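Local coordinates for protein arylamine n-acetyltransferase (Mycobacterium smegmatis, PDB 1W5R) that catalyses acetyl transfer to arylamines, probably from acetyl-CoA as in other N-acetyltransferases of this family, at residues A[150-154]-A[155-159]; A[32-35]-A[36-39]; A[23-26]-A[27-31]; A[186-189]-A[190-193]; A[80-83]-A[84-87]. The protein carries 1 engineered substitution. One frame throughout, in Å; residues are numbered along the deposited sequence.

Contact 1 (A[150-154]-A[155-159]); sequences QQTRH and EPYRL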
loop_
_atom_site.group_PDB
_atom_site.type_symbol
_atom_site.label_atom_id
_atom_site.label_comp_id
_atom_site.label_asym_id
_atom_site.label_seq_id
_atom_site.Cartn_x
_atom_site.Cartn_y
_atom_site.Cartn_z
ATOM N N GLN A 150 6.521 28.371 -0.049
ATOM C CA GLN A 150 6.308 28.314 -1.480
ATOM C C GLN A 150 5.611 27.023 -1.861
ATOM O O GLN A 150 6.035 25.932 -1.449
ATOM C CB GLN A 150 7.642 28.424 -2.220
ATOM C CG GLN A 150 8.409 29.703 -1.928
ATOM C CD GLN A 150 9.620 29.851 -2.820
ATOM O OE1 GLN A 150 9.499 29.873 -4.047
ATOM N NE2 GLN A 150 10.800 29.941 -2.209
ATOM N N GLN A 151 4.532 27.137 -2.632
ATOM C CA GLN A 151 3.844 25.973 -3.170
ATOM C C GLN A 151 4.674 25.329 -4.278
ATOM O O GLN A 151 5.487 25.998 -4.948
ATOM C CB GLN A 151 2.444 26.345 -3.686
ATOM C CG GLN A 151 1.507 27.011 -2.631
ATOM C CD GLN A 151 1.225 26.131 -1.399
ATOM O OE1 GLN A 151 1.274 24.892 -1.461
ATOM N NE2 GLN A 151 0.886 26.775 -0.282
ATOM N N THR A 152 4.482 24.022 -4.434
ATOM C CA THR A 152 5.111 23.225 -5.493
ATOM C C THR A 152 4.038 22.334 -6.131
ATOM O O THR A 152 2.842 22.449 -5.797
ATOM C CB THR A 152 6.248 22.324 -4.925
ATOM O OG1 THR A 152 5.684 21.237 -4.169
ATOM C CG2 THR A 152 7.207 23.142 -4.044
ATOM N N ARG A 153 4.457 21.431 -7.022
ATOM C CA ARG A 153 3.535 20.443 -7.604
ATOM C C ARG A 153 2.969 19.484 -6.555
ATOM O O ARG A 153 1.962 18.814 -6.799
ATOM C CB ARG A 153 4.191 19.622 -8.726
ATOM C CG ARG A 153 4.646 20.399 -9.944
ATOM C CD ARG A 153 4.989 19.468 -11.099
ATOM N NE ARG A 153 5.998 18.461 -10.749
ATOM C CZ ARG A 153 5.858 17.143 -10.900
ATOM N NH1 ARG A 153 4.751 16.603 -11.402
ATOM N NH2 ARG A 153 6.852 16.343 -10.550
ATOM N N HIS A 154 3.625 19.411 -5.397
ATOM C CA HIS A 154 3.221 18.524 -4.312
ATOM C C HIS A 154 3.044 19.357 -3.043
ATOM O O HIS A 154 2.129 20.190 -3.007
ATOM C CB HIS A 154 4.208 17.348 -4.167
ATOM C CG HIS A 154 4.322 16.524 -5.412
ATOM N ND1 HIS A 154 3.812 15.250 -5.529
ATOM C CD2 HIS A 154 4.835 16.837 -6.627
ATOM C CE1 HIS A 154 4.044 14.798 -6.754
ATOM N NE2 HIS A 154 4.665 15.744 -7.437
ATOM N N GLU A 155 3.902 19.175 -2.038
ATOM C CA GLU A 155 3.737 19.835 -0.731
ATOM C C GLU A 155 4.358 21.223 -0.753
ATOM O O GLU A 155 5.216 21.512 -1.589
ATOM C CB GLU A 155 4.429 19.041 0.399
ATOM C CG GLU A 155 4.141 17.570 0.443
ATOM C CD GLU A 155 5.130 16.749 -0.369
ATOM O OE1 GLU A 155 5.740 17.276 -1.323
ATOM O OE2 GLU A 155 5.259 15.553 -0.071
ATOM N N PRO A 156 3.942 22.090 0.182
ATOM C CA PRO A 156 4.675 23.336 0.376
ATOM C C PRO A 156 6.113 23.103 0.870
ATOM O O PRO A 156 6.365 22.181 1.660
ATOM C CB PRO A 156 3.876 24.062 1.462
ATOM C CG PRO A 156 2.577 23.354 1.561
ATOM C CD PRO A 156 2.746 21.978 1.050
ATOM N N TYR A 157 7.033 23.933 0.392
ATOM C CA TYR A 157 8.418 23.948 0.886
ATOM C C TYR A 157 8.768 25.350 1.364
ATOM O O TYR A 157 8.064 26.311 1.045
ATOM C CB TYR A 157 9.425 23.516 -0.194
ATOM C CG TYR A 157 9.513 22.024 -0.458
ATOM C CD1 TYR A 157 8.405 21.291 -0.899
ATOM C CD2 TYR A 157 10.727 21.346 -0.294
ATOM C CE1 TYR A 157 8.490 19.915 -1.154
ATOM C CE2 TYR A 157 10.830 19.973 -0.566
ATOM C CZ TYR A 157 9.709 19.270 -0.981
ATOM O OH TYR A 157 9.796 17.927 -1.253
ATOM N N ARG A 158 9.856 25.473 2.119
ATOM C CA ARG A 158 10.282 26.779 2.633
ATOM C C ARG A 158 11.798 26.839 2.814
ATOM O O ARG A 158 12.409 25.909 3.378
ATOM C CB ARG A 158 9.596 27.083 3.971
ATOM C CG ARG A 158 9.844 28.495 4.481
ATOM C CD ARG A 158 9.265 28.710 5.862
ATOM N NE ARG A 158 9.460 30.090 6.309
ATOM C CZ ARG A 158 9.635 30.460 7.575
ATOM N NH1 ARG A 158 9.633 29.568 8.551
ATOM N NH2 ARG A 158 9.819 31.740 7.864
ATOM N N LEU A 159 12.395 27.937 2.348
ATOM C CA LEU A 159 13.787 28.240 2.657
ATOM C C LEU A 159 13.835 29.237 3.800
ATOM O O LEU A 159 13.071 30.204 3.835
ATOM C CB LEU A 159 14.518 28.823 1.446
ATOM C CG LEU A 159 14.864 27.842 0.325
ATOM C CD1 LEU A 159 15.215 28.580 -0.968
ATOM C CD2 LEU A 159 16.007 26.911 0.749
HETATM O O HOH W 1 11.318 30.162 0.732
#

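Contact 2 (A[32-35]-A[36-39]); sequences VAAH and NRSI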
loop_
_atom_site.group_PDB
_atom_site.type_symbol
_atom_site.label_atom_id
_atom_site.label_comp_id
_atom_site.label_asym_id
_atom_site.label_seq_id
_atom_site.Cartn_x
_atom_site.Cartn_y
_atom_site.Cartn_z
ATOM N N VAL A 32 11.846 19.848 -14.743
ATOM C CA VAL A 32 11.899 19.263 -13.383
ATOM C C VAL A 32 10.822 18.171 -13.244
ATOM O O VAL A 32 11.101 17.068 -12.775
ATOM C CB VAL A 32 11.749 20.361 -12.288
ATOM C CG1 VAL A 32 11.498 19.751 -10.890
ATOM C CG2 VAL A 32 12.978 21.259 -12.248
ATOM N N ALA A 33 9.595 18.464 -13.679
ATOM C CA ALA A 33 8.511 17.496 -13.567
ATOM C C ALA A 33 8.770 16.232 -14.397
ATOM O O ALA A 33 8.506 15.116 -13.957
ATOM C CB ALA A 33 7.168 18.142 -13.961
ATOM N N ALA A 34 9.296 16.414 -15.606
ATOM C CA ALA A 34 9.563 15.280 -16.478
ATOM C C ALA A 34 10.716 14.429 -15.941
ATOM O O ALA A 34 10.651 13.194 -15.941
ATOM C CB ALA A 34 9.882 15.778 -17.889
ATOM N N HIS A 35 11.759 15.103 -15.468
ATOM C CA HIS A 35 12.890 14.416 -14.843
ATOM C C HIS A 35 12.422 13.613 -13.612
ATOM O O HIS A 35 12.756 12.425 -13.467
ATOM C CB HIS A 35 13.970 15.440 -14.494
ATOM C CG HIS A 35 15.266 14.845 -14.030
ATOM N ND1 HIS A 35 16.454 15.058 -14.702
ATOM C CD2 HIS A 35 15.573 14.078 -12.953
ATOM C CE1 HIS A 35 17.434 14.446 -14.060
ATOM N NE2 HIS A 35 16.927 13.843 -12.997
ATOM N N ASN A 36 11.603 14.247 -12.772
ATOM C CA ASN A 36 11.078 13.611 -11.562
ATOM C C ASN A 36 10.438 12.261 -11.857
ATOM O O ASN A 36 10.638 11.297 -11.111
ATOM C CB ASN A 36 9.979 14.483 -10.931
ATOM C CG ASN A 36 10.510 15.656 -10.103
ATOM O OD1 ASN A 36 11.660 15.687 -9.615
ATOM N ND2 ASN A 36 9.643 16.617 -9.902
ATOM N N ARG A 37 9.626 12.202 -12.912
ATOM C CA ARG A 37 8.868 10.986 -13.182
ATOM C C ARG A 37 9.601 9.962 -14.024
ATOM O O ARG A 37 9.150 8.827 -14.128
ATOM C CB ARG A 37 7.497 11.284 -13.829
ATOM C CG ARG A 37 7.554 11.774 -15.281
ATOM C CD ARG A 37 6.165 11.991 -15.861
ATOM N NE ARG A 37 5.475 13.130 -15.246
ATOM C CZ ARG A 37 5.496 14.379 -15.716
ATOM N NH1 ARG A 37 4.810 15.326 -15.081
ATOM N NH2 ARG A 37 6.205 14.694 -16.812
ATOM N N SER A 38 10.709 10.376 -14.646
ATOM C CA SER A 38 11.384 9.542 -15.652
ATOM C C SER A 38 12.695 8.881 -15.237
ATOM O O SER A 38 13.000 7.778 -15.718
ATOM C CB SER A 38 11.665 10.367 -16.912
ATOM O OG SER A 38 10.478 10.902 -17.478
ATOM N N ILE A 39 13.478 9.572 -14.408
ATOM C CA ILE A 39 14.794 9.059 -14.010
ATOM C C ILE A 39 14.744 8.847 -12.492
ATOM O O ILE A 39 14.635 9.810 -11.736
ATOM C CB ILE A 39 15.964 10.012 -14.409
ATOM C CG1 ILE A 39 15.890 10.394 -15.900
ATOM C CG2 ILE A 39 17.318 9.366 -14.094
ATOM C CD1 ILE A 39 17.010 11.365 -16.349
#

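Contact 3 (A[23-26]-A[27-31]); sequences PDLG and TLHAI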
loop_
_atom_site.group_PDB
_atom_site.type_symbol
_atom_site.label_atom_id
_atom_site.label_comp_id
_atom_site.label_asym_id
_atom_site.label_seq_id
_atom_site.Cartn_x
_atom_site.Cartn_y
_atom_site.Cartn_z
ATOM N N PRO A 23 15.129 28.541 -22.768
ATOM C CA PRO A 23 15.522 28.792 -21.374
ATOM C C PRO A 23 14.643 29.817 -20.643
ATOM O O PRO A 23 15.090 30.927 -20.340
ATOM C CB PRO A 23 16.961 29.299 -21.501
ATOM C CG PRO A 23 16.999 29.959 -22.847
ATOM C CD PRO A 23 16.065 29.175 -23.723
ATOM N N ASP A 24 13.411 29.426 -20.339
ATOM C CA ASP A 24 12.509 30.272 -19.578
ATOM C C ASP A 24 11.945 29.516 -18.377
ATOM O O ASP A 24 12.181 28.305 -18.224
ATOM C CB ASP A 24 11.391 30.826 -20.485
ATOM C CG ASP A 24 10.622 29.733 -21.219
ATOM O OD1 ASP A 24 10.359 28.663 -20.630
ATOM O OD2 ASP A 24 10.246 29.941 -22.393
ATOM N N LEU A 25 11.206 30.224 -17.531
ATOM C CA LEU A 25 10.673 29.630 -16.304
ATOM C C LEU A 25 9.717 28.459 -16.561
ATOM O O LEU A 25 9.777 27.448 -15.866
ATOM C CB LEU A 25 10.023 30.699 -15.424
ATOM C CG LEU A 25 9.625 30.289 -13.999
ATOM C CD1 LEU A 25 10.835 29.852 -13.171
ATOM C CD2 LEU A 25 8.891 31.431 -13.316
ATOM N N GLY A 26 8.843 28.590 -17.557
ATOM C CA GLY A 26 7.931 27.507 -17.935
ATOM C C GLY A 26 8.652 26.212 -18.271
ATOM O O GLY A 26 8.235 25.124 -17.861
ATOM N N THR A 27 9.753 26.334 -19.007
ATOM C CA THR A 27 10.572 25.183 -19.378
ATOM C C THR A 27 11.204 24.555 -18.132
ATOM O O THR A 27 11.246 23.337 -18.015
ATOM C CB THR A 27 11.672 25.568 -20.381
ATOM O OG1 THR A 27 11.063 25.976 -21.609
ATOM C CG2 THR A 27 12.612 24.389 -20.661
ATOM N N LEU A 28 11.683 25.398 -17.221
ATOM C CA LEU A 28 12.311 24.907 -15.993
ATOM C C LEU A 28 11.332 24.039 -15.209
ATOM O O LEU A 28 11.686 22.935 -14.762
ATOM C CB LEU A 28 12.839 26.063 -15.148
ATOM C CG LEU A 28 13.748 25.685 -13.966
ATOM C CD1 LEU A 28 14.998 24.931 -14.414
ATOM C CD2 LEU A 28 14.115 26.938 -13.201
ATOM N N HIS A 29 10.095 24.504 -15.067
ATOM C CA HIS A 29 9.053 23.699 -14.415
ATOM C C HIS A 29 8.793 22.374 -15.150
ATOM O O HIS A 29 8.701 21.307 -14.538
ATOM C CB HIS A 29 7.747 24.500 -14.311
ATOM C CG HIS A 29 7.755 25.536 -13.235
ATOM N ND1 HIS A 29 7.250 25.301 -11.974
ATOM C CD2 HIS A 29 8.213 26.811 -13.225
ATOM C CE1 HIS A 29 7.393 26.387 -11.237
ATOM N NE2 HIS A 29 7.968 27.321 -11.974
ATOM N N ALA A 30 8.675 22.438 -16.473
ATOM C CA ALA A 30 8.376 21.244 -17.259
ATOM C C ALA A 30 9.489 20.208 -17.177
ATOM O O ALA A 30 9.219 19.010 -17.054
ATOM C CB ALA A 30 8.096 21.616 -18.720
ATOM N N ILE A 31 10.737 20.671 -17.248
ATOM C CA ILE A 31 11.882 19.758 -17.191
ATOM C C ILE A 31 11.986 19.078 -15.818
ATOM O O ILE A 31 12.176 17.872 -15.751
ATOM C CB ILE A 31 13.193 20.470 -17.567
ATOM C CG1 ILE A 31 13.203 20.777 -19.072
ATOM C CG2 ILE A 31 14.416 19.615 -17.184
ATOM C CD1 ILE A 31 14.475 21.426 -19.564
#

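Contact 4 (A[186-189]-A[190-193]); sequences PRPR and IDLE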
loop_
_atom_site.group_PDB
_atom_site.type_symbol
_atom_site.label_atom_id
_atom_site.label_comp_id
_atom_site.label_asym_id
_atom_site.label_seq_id
_atom_site.Cartn_x
_atom_site.Cartn_y
_atom_site.Cartn_z
ATOM N N PRO A 186 29.309 28.867 -5.010
ATOM C CA PRO A 186 29.423 27.922 -6.116
ATOM C C PRO A 186 30.602 26.960 -5.927
ATOM O O PRO A 186 31.704 27.375 -5.512
ATOM C CB PRO A 186 29.667 28.825 -7.327
ATOM C CG PRO A 186 29.054 30.145 -6.925
ATOM C CD PRO A 186 29.432 30.263 -5.479
ATOM N N ARG A 187 30.371 25.689 -6.253
ATOM C CA ARG A 187 31.369 24.650 -6.039
ATOM C C ARG A 187 31.930 24.157 -7.354
ATOM O O ARG A 187 31.189 23.981 -8.331
ATOM C CB ARG A 187 30.768 23.453 -5.289
ATOM C CG ARG A 187 30.057 23.788 -3.995
ATOM C CD ARG A 187 31.040 24.403 -3.018
ATOM N NE ARG A 187 30.437 24.603 -1.706
ATOM C CZ ARG A 187 31.032 25.208 -0.688
ATOM N NH1 ARG A 187 32.274 25.687 -0.818
ATOM N NH2 ARG A 187 30.389 25.320 0.465
ATOM N N PRO A 188 33.258 23.937 -7.397
ATOM C CA PRO A 188 33.818 23.339 -8.586
ATOM C C PRO A 188 33.543 21.842 -8.618
ATOM O O PRO A 188 33.328 21.217 -7.561
ATOM C CB PRO A 188 35.323 23.576 -8.413
ATOM C CG PRO A 188 35.536 23.567 -6.939
ATOM C CD PRO A 188 34.270 24.185 -6.358
ATOM N N ARG A 189 33.594 21.267 -9.814
ATOM C CA ARG A 189 33.260 19.854 -9.978
ATOM C C ARG A 189 34.081 18.946 -9.069
ATOM O O ARG A 189 33.553 17.994 -8.497
ATOM C CB ARG A 189 33.379 19.416 -11.436
ATOM C CG ARG A 189 32.917 17.990 -11.663
ATOM C CD ARG A 189 32.818 17.664 -13.130
ATOM N NE ARG A 189 34.122 17.476 -13.752
ATOM C CZ ARG A 189 34.351 17.598 -15.057
ATOM N NH1 ARG A 189 33.365 17.937 -15.884
ATOM N NH2 ARG A 189 35.569 17.395 -15.534
ATOM N N ILE A 190 35.372 19.234 -8.940
ATOM C CA ILE A 190 36.221 18.378 -8.123
ATOM C C ILE A 190 35.749 18.274 -6.664
ATOM O O ILE A 190 35.861 17.213 -6.045
ATOM C CB ILE A 190 37.728 18.787 -8.217
ATOM C CG1 ILE A 190 38.623 17.754 -7.510
ATOM C CG2 ILE A 190 37.970 20.173 -7.648
ATOM C CD1 ILE A 190 38.560 16.357 -8.094
ATOM N N ASP A 191 35.251 19.377 -6.109
ATOM C CA ASP A 191 34.786 19.357 -4.715
ATOM C C ASP A 191 33.517 18.503 -4.584
ATOM O O ASP A 191 33.306 17.855 -3.562
ATOM C CB ASP A 191 34.507 20.767 -4.175
ATOM C CG ASP A 191 35.776 21.593 -3.976
ATOM O OD1 ASP A 191 36.882 21.080 -4.239
ATOM O OD2 ASP A 191 35.644 22.769 -3.549
ATOM N N LEU A 192 32.672 18.538 -5.610
ATOM C CA LEU A 192 31.514 17.635 -5.675
ATOM C C LEU A 192 31.966 16.180 -5.806
ATOM O O LEU A 192 31.380 15.289 -5.194
ATOM C CB LEU A 192 30.609 18.027 -6.852
ATOM C CG LEU A 192 30.048 19.457 -6.782
ATOM C CD1 LEU A 192 29.189 19.725 -8.009
ATOM C CD2 LEU A 192 29.235 19.659 -5.495
ATOM N N GLU A 193 32.999 15.943 -6.609
ATOM C CA GLU A 193 33.531 14.594 -6.780
ATOM C C GLU A 193 34.134 14.026 -5.488
ATOM O O GLU A 193 34.014 12.830 -5.235
ATOM C CB GLU A 193 34.534 14.565 -7.943
ATOM C CG GLU A 193 33.806 14.622 -9.290
ATOM C CD GLU A 193 34.696 14.766 -10.519
ATOM O OE1 GLU A 193 35.856 15.229 -10.411
ATOM O OE2 GLU A 193 34.203 14.436 -11.611
HETATM O O HOH W 2 34.390 25.132 -2.876
HETATM O O HOH W 3 36.822 17.000 -12.344
#

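Contact 5 (A[80-83]-A[84-87]); sequences LGYV and LEEL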
loop_
_atom_site.group_PDB
_atom_site.type_symbol
_atom_site.label_atom_id
_atom_site.label_comp_id
_atom_site.label_asym_id
_atom_site.label_seq_id
_atom_site.Cartn_x
_atom_site.Cartn_y
_atom_site.Cartn_z
ATOM N N LEU A 80 21.341 17.323 -14.624
ATOM C CA LEU A 80 20.421 18.423 -14.908
ATOM C C LEU A 80 21.169 19.737 -15.046
ATOM O O LEU A 80 20.801 20.580 -15.869
ATOM C CB LEU A 80 19.346 18.517 -13.815
ATOM C CG LEU A 80 18.249 19.559 -14.066
ATOM C CD1 LEU A 80 17.618 19.419 -15.446
ATOM C CD2 LEU A 80 17.185 19.449 -12.982
ATOM N N GLY A 81 22.219 19.910 -14.252
ATOM C CA GLY A 81 23.070 21.097 -14.355
ATOM C C GLY A 81 23.622 21.286 -15.761
ATOM O O GLY A 81 23.543 22.382 -16.323
ATOM N N TYR A 82 24.169 20.223 -16.346
ATOM C CA TYR A 82 24.700 20.283 -17.715
ATOM C C TYR A 82 23.597 20.572 -18.713
ATOM O O TYR A 82 23.772 21.402 -19.619
ATOM C CB TYR A 82 25.394 18.970 -18.090
ATOM C CG TYR A 82 26.647 18.680 -17.288
ATOM C CD1 TYR A 82 26.755 17.522 -16.498
ATOM C CD2 TYR A 82 27.735 19.553 -17.330
ATOM C CE1 TYR A 82 27.916 17.265 -15.762
ATOM C CE2 TYR A 82 28.890 19.307 -16.607
ATOM C CZ TYR A 82 28.985 18.155 -15.830
ATOM O OH TYR A 82 30.125 17.900 -15.110
ATOM N N VAL A 83 22.455 19.912 -18.540
ATOM C CA VAL A 83 21.325 20.085 -19.451
ATOM C C VAL A 83 20.850 21.531 -19.439
ATOM O O VAL A 83 20.659 22.134 -20.511
ATOM C CB VAL A 83 20.150 19.138 -19.108
ATOM C CG1 VAL A 83 18.898 19.555 -19.856
ATOM C CG2 VAL A 83 20.518 17.717 -19.429
ATOM N N LEU A 84 20.677 22.101 -18.247
ATOM C CA LEU A 84 20.146 23.465 -18.150
ATOM C C LEU A 84 21.103 24.497 -18.733
ATOM O O LEU A 84 20.668 25.425 -19.424
ATOM C CB LEU A 84 19.746 23.822 -16.723
ATOM C CG LEU A 84 18.600 22.990 -16.131
ATOM C CD1 LEU A 84 18.407 23.399 -14.697
ATOM C CD2 LEU A 84 17.266 23.082 -16.908
ATOM N N GLU A 85 22.395 24.324 -18.463
ATOM C CA GLU A 85 23.456 25.138 -19.067
ATOM C C GLU A 85 23.397 25.114 -20.580
ATOM O O GLU A 85 23.486 26.166 -21.241
ATOM C CB GLU A 85 24.815 24.590 -18.661
ATOM C CG GLU A 85 25.275 25.061 -17.341
ATOM C CD GLU A 85 26.742 24.772 -17.108
ATOM O OE1 GLU A 85 27.246 23.688 -17.515
ATOM O OE2 GLU A 85 27.376 25.632 -16.485
ATOM N N GLU A 86 23.263 23.913 -21.133
ATOM C CA GLU A 86 23.268 23.739 -22.578
ATOM C C GLU A 86 22.083 24.481 -23.181
ATOM O O GLU A 86 22.209 25.104 -24.238
ATOM C CB GLU A 86 23.268 22.249 -22.953
ATOM C CG GLU A 86 23.239 21.944 -24.460
ATOM C CD GLU A 86 24.451 22.468 -25.230
ATOM O OE1 GLU A 86 25.510 22.751 -24.620
ATOM O OE2 GLU A 86 24.333 22.590 -26.466
ATOM N N LEU A 87 20.951 24.454 -22.474
ATOM C CA LEU A 87 19.725 25.090 -22.949
ATOM C C LEU A 87 19.720 26.613 -22.835
ATOM O O LEU A 87 18.870 27.262 -23.450
ATOM C CB LEU A 87 18.490 24.486 -22.253
ATOM C CG LEU A 87 18.093 23.057 -22.661
ATOM C CD1 LEU A 87 16.997 22.482 -21.771
ATOM C CD2 LEU A 87 17.641 22.983 -24.118
HETATM O O HOH W 4 26.653 21.934 -20.022
#

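Contact 1 (A[150-154]-A[155-159])
Thr152 OG1 is gripped from two sides of the turn: it donates to Glu155 O at 2.6 Å and accepts from His154 N at 3.0 Å. The bond from His154 N makes an ST turn, and the one to Glu155 O spans the turn at the tip of the hairpin, meeting that carbonyl from somewhat outside its plane. With chi1 at 73°, OG1 stands between the backbone N and carbonyl carbon, which leaves CG2 on the side of the Tyr157 ring; Thr152 CG2 comes within 3.8 Å of Tyr157 CD1, the two side chains crossing at about a right angle. The whole is a beta hairpin linking strands 149-150 and 157-162 at one edge of the larger antiparallel sheet. Gln150 and Tyr157 form its hydrogen-bonded pair, with Gln150 N to Tyr157 O at 2.8 Å and Tyr157 N to Gln150 O at 2.9 Å. Farther along the strand a water links Gln150 NE2 to Leu159 N, while Gln150 OE1 takes the backbone N of Arg143. On the exposed flank Gln151 runs beside Pro156, its OE1 3.6 Å from Pro156 CG. Beyond the hairpin, Glu155 OE1 forms a salt bridge with Arg221, and Tyr157 OH bonds to Gln136 O.

Contact 2 (A[32-35]-A[36-39])
Helix 25-38 keeps its i to i+4 pattern at Asn36 N to Val32 O (2.9 Å) and gives way at Ile39, the first residue to leave helical backbone angles, where His35 O accepts both Ser38 N and Ile39 N, each at 3.1 Å. The Ile39 bond lies in the carbonyl plane and is nearly straight, whereas Ser38 N stands well above that plane. Ser38 also folds its hydroxyl back on the helix: OG donates to Ala34 O at 2.8 Å. Arg37 curls back over the preceding turn, bent at chi3 (69°), so that one face of its guanidinium lies on Ala33 O, with CZ 3.6 Å from that oxygen, and NH2 reaches to 3.4 Å from Ala34 CA; NH1 forms a salt bridge with Asp218. On the buried flank Ile39 CD1 sits over one face of the His35 ring, a CH-pi contact 4.1 Å from the ring centroid. His35 has both ring nitrogens engaged, ND1 with Tyr11 OH and NE2 with His76 ND1, which should fix the rotation of the imidazole. Ile39 touches both helix 8-14 and helix 73-87, while the backbone of Asn36 bonds to Val216 of strand 212-216.

Contact 3 (A[23-26]-A[27-31])
Asp24 and Thr27 meet at the start of helix 25-38, where Asp24 is the N-cap: its OD1 accepts from Thr27 N at 2.9 Å in a capping bond that supplies an acceptor to an amide of the first turn. Asp24 CG stands between its own backbone N and carbonyl carbon, chi1 55°, a setting that carries the carboxylate over the helix mouth and brings OD1 within 2.9 Å of Thr27 OG1 as well; the two side chains cross at about a right angle. Thr27 OG1 also lies within hydrogen-bonding reach of Arg22 O, so its one proton has two possible acceptors, and the Arg22 guanidinium forms a salt bridge with Asp24 OD2. The first turns then continue in regular fashion, with Leu28 N bonded to Asp24 O at 3.1 Å and His29 N to Leu25 O at 3.1 Å. Leu28, buried on Leu84 of helix 73-87 and Val129 of strand 127-129, makes up the close-packed part together with the short capping bonds. The solvent side is looser: Gly26 is exposed and offers only backbone, its O taking Ala30 N at 3.1 Å. Leu25 and His29, both partly exposed, lie at an angle to one another, with Leu25 CG 3.8 Å from His29 CD2. That same ring carbon lies close to the backbone too, presenting the ring edge to Leu25 O, with His29 CD2 3.1 Å from the oxygen.

Contact 4 (A[186-189]-A[190-193])
Arg189 reaches along the first turn of helix 189-201 to Glu193. Its CB lies against the following peptide, 3.2 Å from Ile190 N. CG, directed away from the backbone N by a chi1 of -175°, passes 3.8 Å from Glu193 OE2, and CD keeps the same distance before the chain bends at chi3. NE then stands 3.7 Å from Glu193 OE2, a long salt bridge: the oxygen is well out of the guanidinium plane, no N-H points at it, and the attraction is one of charge alone. The N-H of NE goes instead to a water at the guanidinium edge, which donates to Glu193 OE1 at 2.8 Å. At the tip NH1 bonds weakly to Tyr82 OH, while Glu193 OE2 takes Leu55 N. Across the helix start the Asp191 carboxylate crosses Pro188 CG and CD at an angle, OD2 3.4 Å from Pro188 CD, and a second water joins Asp191 OD2 to Arg187 NH1, itself paired with Glu185. The buried Leu192 CD2 touches Arg187 CB at 4.1 Å. This is the exposed N-terminal turn of helix 189-201, reached by a loop from strand 175-182, with Pro188 at the N-cap and an i to i+4 arginine-glutamate pair.

Contact 5 (A[80-83]-A[84-87])
Leu80 and Leu84 meet one helical turn apart, Leu80 CD1 3.8 Å from Leu84 CG, on the inner side of helix 73-87; the first turn of this helix carries the engineered glutamine that replaces the catalytic-triad cysteine of the arylamine N-acetyltransferases. Leu84 CG also rests 3.3 Å from Leu80 O, just beside the 2.8 Å hydrogen bond that Leu84 N makes to that oxygen. Three residues on, Val83 and Leu87 lie side by side and point the same way, Val83 CG1 4.0 Å from Leu87 CD1; the valine's CG1 is anti to its backbone N (chi1 167°), which turns this methyl toward the next turn. Around this ridge of leucines and valine the next shell closes in: Ile31 of helix 25-38 touches Leu80 and Leu87, Tyr11 of helix 8-14 touches Leu80 and Val83, and Phe61 of helix 57-66 lies against Val83. The other flank is polar. Tyr82 and Glu85 run alongside each other; Arg93 forms a salt bridge with Glu85 OE2 and a cation-pi contact with the Tyr82 ring, while Tyr82 OH bonds to Leu55 O. A water at the edge of the Tyr82 ring donates to the backbone Tyr82 O at 3.0 Å and to Glu85 OE1 at 3.1 Å.

Contacts 2 and 3 are the two ends of one helix, 25-38, with centres about 12 Å apart: the first residues are capped near the surface, the last are buried. Contact 5 is also buried and lies against contact 3, where aliphatic side chains of the two helices pack together. Contact 4, at the surface, reaches contact 5 only through arginine and tyrosine tips. Contact 1, the sole hairpin, is partly buried at a sheet edge and meets contact 2 where Arg153 packs on Ala33. Chemistry follows place: backbone pairing and a turn hydroxyl in contact 1, leucine and valine packing in contact 5, a ring with both nitrogens bonded in contact 2, and carboxylates, arginines or water bridges at the helix starts of contacts 3 and 4.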